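Local atomic coordinates of xylan esterase 1 (Thermoanaerobacterium sp. 'JW/SL YS485', PDB entry 3FCY), a protein that probably removes acetyl groups from xylan and from cephalosporin C, as a calcium-binding alpha/beta hydrolase of carbohydrate esterase family 7. Residues 111-116 against 125-130; 136-141 against 189-194; 236-241 against 265-270. All blocks are in the same frame, centred on the assembly; numbering follows the deposited sequence.

Contact 1 of 3, residues 111-116 against 125-130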
loop_
_atom_site.group_PDB
_atom_site.type_symbol
_atom_site.label_atom_id
_atom_site.label_comp_id
_atom_site.label_asym_id
_atom_site.label_seq_id
_atom_site.Cartn_x
_atom_site.Cartn_y
_atom_site.Cartn_z
ATOM N N LEU A 111 -41.602 1.471 1.597
ATOM C CA LEU A 111 -40.244 1.283 2.078
ATOM C C LEU A 111 -39.493 2.597 1.910
ATOM O O LEU A 111 -39.590 3.238 0.863
ATOM C CB LEU A 111 -39.532 0.186 1.278
ATOM C CG LEU A 111 -38.012 0.060 1.503
ATOM C CD1 LEU A 111 -37.726 -0.461 2.906
ATOM C CD2 LEU A 111 -37.420 -0.890 0.469
ATOM N N ILE A 112 -38.760 3.000 2.942
ATOM C CA ILE A 112 -37.968 4.222 2.878
ATOM C C ILE A 112 -36.493 3.835 2.995
ATOM O O ILE A 112 -36.061 3.301 4.018
ATOM C CB ILE A 112 -38.310 5.200 4.023
ATOM C CG1 ILE A 112 -39.811 5.508 4.028
ATOM C CG2 ILE A 112 -37.527 6.499 3.838
ATOM C CD1 ILE A 112 -40.257 6.366 5.216
ATOM N N ARG A 113 -35.728 4.090 1.939
ATOM C CA ARG A 113 -34.306 3.765 1.937
ATOM C C ARG A 113 -33.445 4.974 2.284
ATOM O O ARG A 113 -33.754 6.106 1.903
ATOM C CB ARG A 113 -33.874 3.230 0.565
ATOM C CG ARG A 113 -34.123 1.751 0.333
ATOM C CD ARG A 113 -33.618 1.357 -1.055
ATOM N NE ARG A 113 -33.515 -0.089 -1.246
ATOM C CZ ARG A 113 -32.627 -0.868 -0.631
ATOM N NH1 ARG A 113 -31.755 -0.345 0.224
ATOM N NH2 ARG A 113 -32.598 -2.172 -0.882
ATOM N N PHE A 114 -32.366 4.715 3.015
ATOM C CA PHE A 114 -31.412 5.744 3.412
ATOM C C PHE A 114 -30.054 5.300 2.873
ATOM O O PHE A 114 -29.738 4.109 2.879
ATOM C CB PHE A 114 -31.415 5.889 4.934
ATOM C CG PHE A 114 -32.737 6.366 5.481
ATOM C CD1 PHE A 114 -33.261 7.598 5.086
ATOM C CD2 PHE A 114 -33.472 5.576 6.363
ATOM C CE1 PHE A 114 -34.499 8.041 5.562
ATOM C CE2 PHE A 114 -34.717 6.008 6.849
ATOM C CZ PHE A 114 -35.230 7.242 6.445
ATOM N N HIS A 115 -29.252 6.252 2.407
ATOM C CA HIS A 115 -27.972 5.923 1.789
ATOM C C HIS A 115 -26.708 6.051 2.626
ATOM O O HIS A 115 -26.715 6.594 3.735
ATOM C CB HIS A 115 -27.810 6.753 0.514
ATOM C CG HIS A 115 -27.656 8.222 0.769
ATOM N ND1 HIS A 115 -26.515 8.763 1.323
ATOM C CD2 HIS A 115 -28.507 9.257 0.573
ATOM C CE1 HIS A 115 -26.671 10.069 1.458
ATOM N NE2 HIS A 115 -27.871 10.395 1.011
ATOM N N GLY A 116 -25.618 5.545 2.052
ATOM C CA GLY A 116 -24.322 5.575 2.697
ATOM C C GLY A 116 -23.708 6.962 2.787
ATOM O O GLY A 116 -24.128 7.898 2.105
ATOM N N ASN A 125 -34.021 2.785 -11.169
ATOM C CA ASN A 125 -34.261 1.391 -11.531
ATOM C C ASN A 125 -34.121 0.315 -10.459
ATOM O O ASN A 125 -34.978 -0.558 -10.362
ATOM C CB ASN A 125 -33.407 1.027 -12.758
ATOM C CG ASN A 125 -32.050 0.476 -12.383
ATOM O OD1 ASN A 125 -31.913 -0.711 -12.102
ATOM N ND2 ASN A 125 -31.037 1.340 -12.366
ATOM N N ASP A 126 -33.067 0.370 -9.652
ATOM C CA ASP A 126 -32.868 -0.655 -8.632
ATOM C C ASP A 126 -33.798 -0.531 -7.424
ATOM O O ASP A 126 -33.744 -1.349 -6.504
ATOM C CB ASP A 126 -31.398 -0.685 -8.187
ATOM C CG ASP A 126 -30.926 0.641 -7.629
ATOM O OD1 ASP A 126 -31.317 0.985 -6.492
ATOM O OD2 ASP A 126 -30.165 1.339 -8.337
ATOM N N LYS A 127 -34.652 0.490 -7.429
ATOM C CA LYS A 127 -35.615 0.675 -6.350
ATOM C C LYS A 127 -36.891 -0.059 -6.760
ATOM O O LYS A 127 -37.769 -0.320 -5.934
ATOM C CB LYS A 127 -35.948 2.162 -6.147
ATOM C CG LYS A 127 -34.758 3.067 -5.830
ATOM C CD LYS A 127 -34.036 2.639 -4.559
ATOM C CE LYS A 127 -32.871 3.576 -4.233
ATOM N NZ LYS A 127 -31.869 3.655 -5.337
ATOM N N LEU A 128 -36.976 -0.398 -8.044
ATOM C CA LEU A 128 -38.151 -1.068 -8.589
ATOM C C LEU A 128 -38.351 -2.515 -8.156
ATOM O O LEU A 128 -39.407 -3.093 -8.410
ATOM C CB LEU A 128 -38.130 -0.994 -10.120
ATOM C CG LEU A 128 -38.144 0.418 -10.715
ATOM C CD1 LEU A 128 -38.039 0.335 -12.238
ATOM C CD2 LEU A 128 -39.425 1.146 -10.289
ATOM N N ASN A 129 -37.357 -3.112 -7.510
ATOM C CA ASN A 129 -37.518 -4.490 -7.066
ATOM C C ASN A 129 -38.631 -4.556 -6.021
ATOM O O ASN A 129 -39.394 -5.519 -5.985
ATOM C CB ASN A 129 -36.196 -5.049 -6.516
ATOM C CG ASN A 129 -35.668 -4.268 -5.331
ATOM O OD1 ASN A 129 -35.865 -3.060 -5.226
ATOM N ND2 ASN A 129 -34.966 -4.956 -4.440
ATOM N N TYR A 130 -38.743 -3.528 -5.184
ATOM C CA TYR A 130 -39.812 -3.509 -4.190
ATOM C C TYR A 130 -41.115 -3.000 -4.803
ATOM O O TYR A 130 -42.204 -3.326 -4.324
ATOM C CB TYR A 130 -39.428 -2.658 -2.974
ATOM C CG TYR A 130 -38.538 -3.400 -2.006
ATOM C CD1 TYR A 130 -37.152 -3.414 -2.172
ATOM C CD2 TYR A 130 -39.086 -4.129 -0.948
ATOM C CE1 TYR A 130 -36.331 -4.135 -1.308
ATOM C CE2 TYR A 130 -38.278 -4.856 -0.078
ATOM C CZ TYR A 130 -36.899 -4.853 -0.264
ATOM O OH TYR A 130 -36.087 -5.553 0.596
HETATM O O HOH W 1 -34.144 -1.646 -3.541
#
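The phenol ring of Tyr130 takes Leu111 on one face: methyl CD2 stands 3.6 Å from the ring centroid and 10° off the ring normal, a CH-pi contact over the middle of the ring. All six ring carbons lie at similar distances from that methyl, from 3.7 Å at CG to 4.1 Å at CZ. With CG of Leu111 anti to the backbone N (chi1 169°) and CB already directed toward 125-130, branch CD2 is carried over the ring. The guanidinium of Arg113 approaches the same ring obliquely, with NH2 4.2 Å from CE1 of Tyr130. Further back along the arginine, CD packs against CD of Lys127 at 3.8 Å, so the two long chains meet through their methylenes and not their charges. Strand 108-114, helix 128-131 and strand 136-140 form a beta-alpha-beta unit of the alpha/beta-hydrolase sheet, and this contact seats the short helix on the first strand; Met205 of strand 202-207 and Met341 of helix 333-342 also touch both Leu111 and Tyr130. The direct contacts include no hydrogen bond, but one water bridges the gap, accepting from Arg113 NE at 2.8 Å and probably donating to Asn129 OD1. Bends at chi2 and chi4 bring Lys127 NZ to Asp126 OD1, a salt bridge of 3.0 Å, and NZ also bonds to the carbonyl oxygens of Ser121 and Asp123, which fixes the lysine tail in the preceding loop.

Contact 2 of 3, residues 136-141 against 189-194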
loop_
_atom_site.group_PDB
_atom_site.type_symbol
_atom_site.label_atom_id
_atom_site.label_comp_id
_atom_site.label_asym_id
_atom_site.label_seq_id
_atom_site.Cartn_x
_atom_site.Cartn_y
_atom_site.Cartn_z
ATOM N N THR A 136 -44.616 1.227 -2.250
ATOM C CA THR A 136 -44.338 2.589 -2.669
ATOM C C THR A 136 -42.906 2.644 -2.137
ATOM O O THR A 136 -42.641 2.147 -1.037
ATOM C CB THR A 136 -45.199 3.633 -1.922
ATOM O OG1 THR A 136 -46.388 3.887 -2.671
ATOM C CG2 THR A 136 -44.433 4.950 -1.750
ATOM N N VAL A 137 -41.975 3.197 -2.910
ATOM C CA VAL A 137 -40.589 3.267 -2.455
ATOM C C VAL A 137 -40.078 4.702 -2.435
ATOM O O VAL A 137 -40.233 5.443 -3.410
ATOM C CB VAL A 137 -39.649 2.413 -3.351
ATOM C CG1 VAL A 137 -38.199 2.526 -2.859
ATOM C CG2 VAL A 137 -40.098 0.956 -3.333
ATOM N N VAL A 138 -39.469 5.080 -1.315
ATOM C CA VAL A 138 -38.923 6.420 -1.136
ATOM C C VAL A 138 -37.454 6.309 -0.728
ATOM O O VAL A 138 -37.100 5.475 0.101
ATOM C CB VAL A 138 -39.696 7.193 -0.036
ATOM C CG1 VAL A 138 -39.139 8.604 0.109
ATOM C CG2 VAL A 138 -41.181 7.244 -0.380
ATOM N N ALA A 139 -36.604 7.138 -1.326
ATOM C CA ALA A 139 -35.172 7.142 -1.019
ATOM C C ALA A 139 -34.744 8.588 -0.793
ATOM O O ALA A 139 -34.667 9.375 -1.737
ATOM C CB ALA A 139 -34.384 6.527 -2.169
ATOM N N MET A 140 -34.459 8.921 0.462
ATOM C CA MET A 140 -34.074 10.277 0.859
ATOM C C MET A 140 -32.596 10.605 0.676
ATOM O O MET A 140 -31.730 9.742 0.843
ATOM C CB MET A 140 -34.443 10.497 2.332
ATOM C CG MET A 140 -34.244 11.922 2.841
ATOM S SD MET A 140 -34.321 12.024 4.651
ATOM C CE MET A 140 -32.582 11.803 5.069
ATOM N N ASP A 141 -32.318 11.857 0.324
ATOM C CA ASP A 141 -30.943 12.320 0.176
ATOM C C ASP A 141 -30.606 13.030 1.478
ATOM O O ASP A 141 -31.415 13.811 1.991
ATOM C CB ASP A 141 -30.793 13.312 -0.982
ATOM C CG ASP A 141 -30.801 12.638 -2.340
ATOM O OD1 ASP A 141 -30.435 11.443 -2.417
ATOM O OD2 ASP A 141 -31.153 13.312 -3.332
ATOM N N GLY A 189 -43.274 10.326 8.541
ATOM C CA GLY A 189 -44.625 10.803 8.787
ATOM C C GLY A 189 -45.293 11.236 7.499
ATOM O O GLY A 189 -46.489 11.009 7.298
ATOM N N ILE A 190 -44.518 11.863 6.619
ATOM C CA ILE A 190 -45.045 12.315 5.340
ATOM C C ILE A 190 -45.452 11.097 4.518
ATOM O O ILE A 190 -46.507 11.082 3.888
ATOM C CB ILE A 190 -43.984 13.136 4.560
ATOM C CG1 ILE A 190 -43.777 14.495 5.240
ATOM C CG2 ILE A 190 -44.410 13.316 3.110
ATOM C CD1 ILE A 190 -42.675 15.344 4.613
ATOM N N VAL A 191 -44.607 10.072 4.530
ATOM C CA VAL A 191 -44.887 8.850 3.788
ATOM C C VAL A 191 -46.151 8.190 4.327
ATOM O O VAL A 191 -46.991 7.726 3.560
ATOM C CB VAL A 191 -43.708 7.860 3.892
ATOM C CG1 VAL A 191 -44.122 6.491 3.369
ATOM C CG2 VAL A 191 -42.515 8.397 3.102
ATOM N N MET A 192 -46.281 8.159 5.651
ATOM C CA MET A 192 -47.444 7.558 6.294
ATOM C C MET A 192 -48.740 8.319 5.975
ATOM O O MET A 192 -49.838 7.784 6.153
ATOM C CB MET A 192 -47.225 7.483 7.814
ATOM C CG MET A 192 -46.123 6.508 8.231
ATOM S SD MET A 192 -45.722 6.533 10.005
ATOM C CE MET A 192 -44.616 5.126 10.140
ATOM N N ASN A 193 -48.613 9.557 5.502
ATOM C CA ASN A 193 -49.787 10.357 5.150
ATOM C C ASN A 193 -50.115 10.294 3.664
ATOM O O ASN A 193 -51.077 10.917 3.218
ATOM C CB ASN A 193 -49.605 11.828 5.551
ATOM C CG ASN A 193 -49.950 12.086 7.005
ATOM O OD1 ASN A 193 -50.908 11.521 7.536
ATOM N ND2 ASN A 193 -49.182 12.955 7.655
ATOM N N MET A 194 -49.320 9.561 2.892
ATOM C CA MET A 194 -49.585 9.451 1.462
ATOM C C MET A 194 -50.875 8.649 1.290
ATOM O O MET A 194 -51.126 7.694 2.026
ATOM C CB MET A 194 -48.425 8.753 0.742
ATOM C CG MET A 194 -47.086 9.478 0.858
ATOM S SD MET A 194 -45.721 8.602 0.038
ATOM C CE MET A 194 -44.620 9.977 -0.373
#
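Apolar packing carries this contact, and its centre is a methyl-to-methyl approach: CG2 of Val138 lies 3.9 Å from CG2 of Val191. In both valines that branch is anti to the carbonyl carbon and sits beside the backbone N, while the two side chains run antiparallel where they pass. The CA atoms of this pair are 8.1 Å apart, the nearest CA pair between the segments. The same Val138 methyl also meets the end of Met194, whose CE is 4.4 Å away. Strand 136-140 thus receives the last turn of helix 176-192 and Met194, two residues beyond it, against one face of the central sheet, the layered helix-on-sheet packing of the alpha/beta-hydrolase fold. Val191 extends over the neighbouring strand 108-114 to Ala110 and Ile112, and Leu187, one turn earlier in the helix, adds to the cover on Val138.

A comparably loose contact through sulfur lies beside it, with SD of Met194 4.3 Å from methyl CG2 of Thr136. Polar interactions do not cross between the segments. The hydroxyl OG1 of Thr136 is instead hydrogen-bonded to OE2 of Glu196, while the chain turns out of the helix through a backbone bond from Met194 N to Val191 O at 3.0 Å.

Contact 3 of 3, residues 236-241 against 265-270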
loop_
_atom_site.group_PDB
_atom_site.type_symbol
_atom_site.label_atom_id
_atom_site.label_comp_id
_atom_site.label_asym_id
_atom_site.label_seq_id
_atom_site.Cartn_x
_atom_site.Cartn_y
_atom_site.Cartn_z
ATOM N N ASP A 236 -21.917 4.121 18.878
ATOM C CA ASP A 236 -20.865 3.855 19.854
ATOM C C ASP A 236 -19.521 4.488 19.471
ATOM O O ASP A 236 -18.496 3.813 19.428
ATOM C CB ASP A 236 -20.734 2.332 19.963
ATOM C CG ASP A 236 -20.168 1.871 21.285
ATOM O OD1 ASP A 236 -20.069 2.675 22.234
ATOM O OD2 ASP A 236 -19.833 0.675 21.368
ATOM N N TYR A 237 -19.536 5.792 19.210
ATOM C CA TYR A 237 -18.335 6.529 18.810
ATOM C C TYR A 237 -17.080 6.232 19.632
ATOM O O TYR A 237 -16.046 5.883 19.072
ATOM C CB TYR A 237 -18.628 8.033 18.828
ATOM C CG TYR A 237 -19.756 8.427 17.894
ATOM C CD1 TYR A 237 -19.618 8.316 16.507
ATOM C CD2 TYR A 237 -20.971 8.887 18.398
ATOM C CE1 TYR A 237 -20.667 8.652 15.649
ATOM C CE2 TYR A 237 -22.023 9.225 17.552
ATOM C CZ TYR A 237 -21.866 9.105 16.183
ATOM O OH TYR A 237 -22.916 9.436 15.363
ATOM N N LYS A 238 -17.175 6.366 20.953
ATOM C CA LYS A 238 -16.038 6.118 21.842
ATOM C C LYS A 238 -15.381 4.754 21.611
ATOM O O LYS A 238 -14.151 4.627 21.663
ATOM C CB LYS A 238 -16.491 6.236 23.302
ATOM C CG LYS A 238 -15.403 5.986 24.362
ATOM C CD LYS A 238 -14.425 7.147 24.475
ATOM C CE LYS A 238 -13.653 7.117 25.800
ATOM N NZ LYS A 238 -12.838 5.882 26.008
ATOM N N ARG A 239 -16.197 3.734 21.361
ATOM C CA ARG A 239 -15.682 2.390 21.120
ATOM C C ARG A 239 -14.774 2.378 19.893
ATOM O O ARG A 239 -13.692 1.792 19.915
ATOM C CB ARG A 239 -16.838 1.406 20.915
ATOM C CG ARG A 239 -16.404 -0.004 20.546
ATOM C CD ARG A 239 -15.536 -0.642 21.622
ATOM N NE ARG A 239 -15.214 -2.025 21.281
ATOM C CZ ARG A 239 -14.357 -2.788 21.953
ATOM N NH1 ARG A 239 -13.726 -2.308 23.018
ATOM N NH2 ARG A 239 -14.124 -4.034 21.555
ATOM N N VAL A 240 -15.225 3.021 18.822
ATOM C CA VAL A 240 -14.442 3.093 17.590
ATOM C C VAL A 240 -13.067 3.693 17.891
ATOM O O VAL A 240 -12.040 3.190 17.436
ATOM C CB VAL A 240 -15.141 3.982 16.534
ATOM C CG1 VAL A 240 -14.282 4.071 15.273
ATOM C CG2 VAL A 240 -16.517 3.422 16.204
ATOM N N TRP A 241 -13.060 4.774 18.664
ATOM C CA TRP A 241 -11.822 5.449 19.016
ATOM C C TRP A 241 -10.932 4.552 19.877
ATOM O O TRP A 241 -9.713 4.512 19.681
ATOM C CB TRP A 241 -12.128 6.762 19.748
ATOM C CG TRP A 241 -10.898 7.490 20.199
ATOM C CD1 TRP A 241 -10.075 8.276 19.439
ATOM C CD2 TRP A 241 -10.303 7.427 21.498
ATOM N NE1 TRP A 241 -8.999 8.702 20.185
ATOM C CE2 TRP A 241 -9.115 8.194 21.455
ATOM C CE3 TRP A 241 -10.656 6.791 22.696
ATOM C CZ2 TRP A 241 -8.277 8.341 22.564
ATOM C CZ3 TRP A 241 -9.817 6.939 23.806
ATOM C CH2 TRP A 241 -8.642 7.709 23.728
ATOM N N GLU A 265 -8.257 16.901 26.784
ATOM C CA GLU A 265 -8.662 17.514 28.037
ATOM C C GLU A 265 -10.181 17.638 28.113
ATOM O O GLU A 265 -10.737 17.865 29.185
ATOM C CB GLU A 265 -8.009 18.892 28.176
ATOM C CG GLU A 265 -6.506 18.827 28.396
ATOM C CD GLU A 265 -5.855 20.196 28.455
ATOM O OE1 GLU A 265 -4.700 20.283 28.926
ATOM O OE2 GLU A 265 -6.490 21.181 28.022
ATOM N N ARG A 266 -10.849 17.479 26.972
ATOM C CA ARG A 266 -12.309 17.574 26.919
ATOM C C ARG A 266 -12.916 16.293 26.348
ATOM O O ARG A 266 -14.032 16.295 25.839
ATOM C CB ARG A 266 -12.724 18.770 26.056
ATOM C CG ARG A 266 -12.136 20.095 26.522
ATOM C CD ARG A 266 -12.599 21.256 25.659
ATOM N NE ARG A 266 -12.133 21.157 24.277
ATOM C CZ ARG A 266 -12.922 20.939 23.229
ATOM N NH1 ARG A 266 -14.230 20.789 23.396
ATOM N NH2 ARG A 266 -12.405 20.899 22.006
ATOM N N GLU A 267 -12.172 15.198 26.451
ATOM C CA GLU A 267 -12.604 13.908 25.927
ATOM C C GLU A 267 -14.008 13.470 26.340
ATOM O O GLU A 267 -14.851 13.198 25.482
ATOM C CB GLU A 267 -11.600 12.829 26.329
ATOM C CG GLU A 267 -11.934 11.450 25.792
ATOM C CD GLU A 267 -10.864 10.441 26.122
ATOM O OE1 GLU A 267 -9.714 10.634 25.670
ATOM O OE2 GLU A 267 -11.167 9.459 26.832
ATOM N N ASN A 268 -14.264 13.400 27.643
ATOM C CA ASN A 268 -15.578 12.971 28.117
ATOM C C ASN A 268 -16.703 13.873 27.625
ATOM O O ASN A 268 -17.779 13.389 27.272
ATOM C CB ASN A 268 -15.611 12.893 29.647
ATOM C CG ASN A 268 -16.912 12.303 30.164
ATOM O OD1 ASN A 268 -17.308 11.206 29.767
ATOM N ND2 ASN A 268 -17.584 13.029 31.046
ATOM N N GLU A 269 -16.461 15.179 27.594
ATOM C CA GLU A 269 -17.480 16.114 27.131
ATOM C C GLU A 269 -17.735 15.935 25.636
ATOM O O GLU A 269 -18.867 16.059 25.170
ATOM C CB GLU A 269 -17.050 17.557 27.384
ATOM C CG GLU A 269 -16.743 17.890 28.831
ATOM C CD GLU A 269 -16.491 19.373 29.025
ATOM O OE1 GLU A 269 -15.725 19.954 28.223
ATOM O OE2 GLU A 269 -17.055 19.959 29.977
ATOM N N VAL A 270 -16.674 15.657 24.887
ATOM C CA VAL A 270 -16.797 15.465 23.450
ATOM C C VAL A 270 -17.632 14.227 23.135
ATOM O O VAL A 270 -18.609 14.302 22.388
ATOM C CB VAL A 270 -15.406 15.331 22.785
ATOM C CG1 VAL A 270 -15.556 14.952 21.316
ATOM C CG2 VAL A 270 -14.654 16.649 22.905
HETATM O O HOH W 2 -10.641 6.820 27.535
#
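A water joins Lys238 to Glu267, accepting from the ammonium NZ at 2.8 Å and donating to carboxylate oxygen OE2 at 2.8 Å. Directly, NZ and OE2 are 4.0 Å apart, too far for a salt bridge, and the nearest lysine atom to OE2 is methylene CE at 3.6 Å. Lys238 leaves its helix with CG anti to the backbone N, then bends at chi2 (74°) and chi4 (60°), which carries its end across the glutamate at about a right angle. The ammonium has a stronger partner in Asp242, with which it forms a salt bridge. The other carboxylate oxygen, OE1, approaches the six-membered part of the Trp241 indole obliquely, 3.7 Å from CH2, and the ring and carboxylate planes are 58° apart. OE1 is also hydrogen-bonded to His264 ND1, just ahead of the helix. Glu267, extended beyond CG, therefore spans from the start of helix 267-274 to helix 237-242, joining two helices near the surface and away from the annotated sites. At the pyrrole end of Trp241 the NE1 N-H is hydrogen-bonded to OD1 of Asp324 of the third subunit, so the same indole meets this helix pair and a subunit interface. Because the water stands between NZ and OE2 and NZ is also salt-bridged to Asp242, the direct Lys238-Glu267 attraction is probably modest, while His264 and the water hold the two carboxylate oxygens.

From the N terminus, contact 1 comes first, closing a short loop of eight residues between strand 108-114 and the turn into helix 128-131. The chain then enters strand 136-140, and contact 2 closes a longer excursion of 47 residues, containing most of helix 176-192, back onto that strand. These two neither nest nor cross, yet they touch: Arg113 N and Val138 O are 2.7 Å apart, a probable hydrogen bond between adjacent sheet strands. Contact 3 follows in series, joining helices 237-242 and 267-274 across 23 residues. It lies on the opposite side of the chain's centre, its centre about 33 Å from that of contact 1.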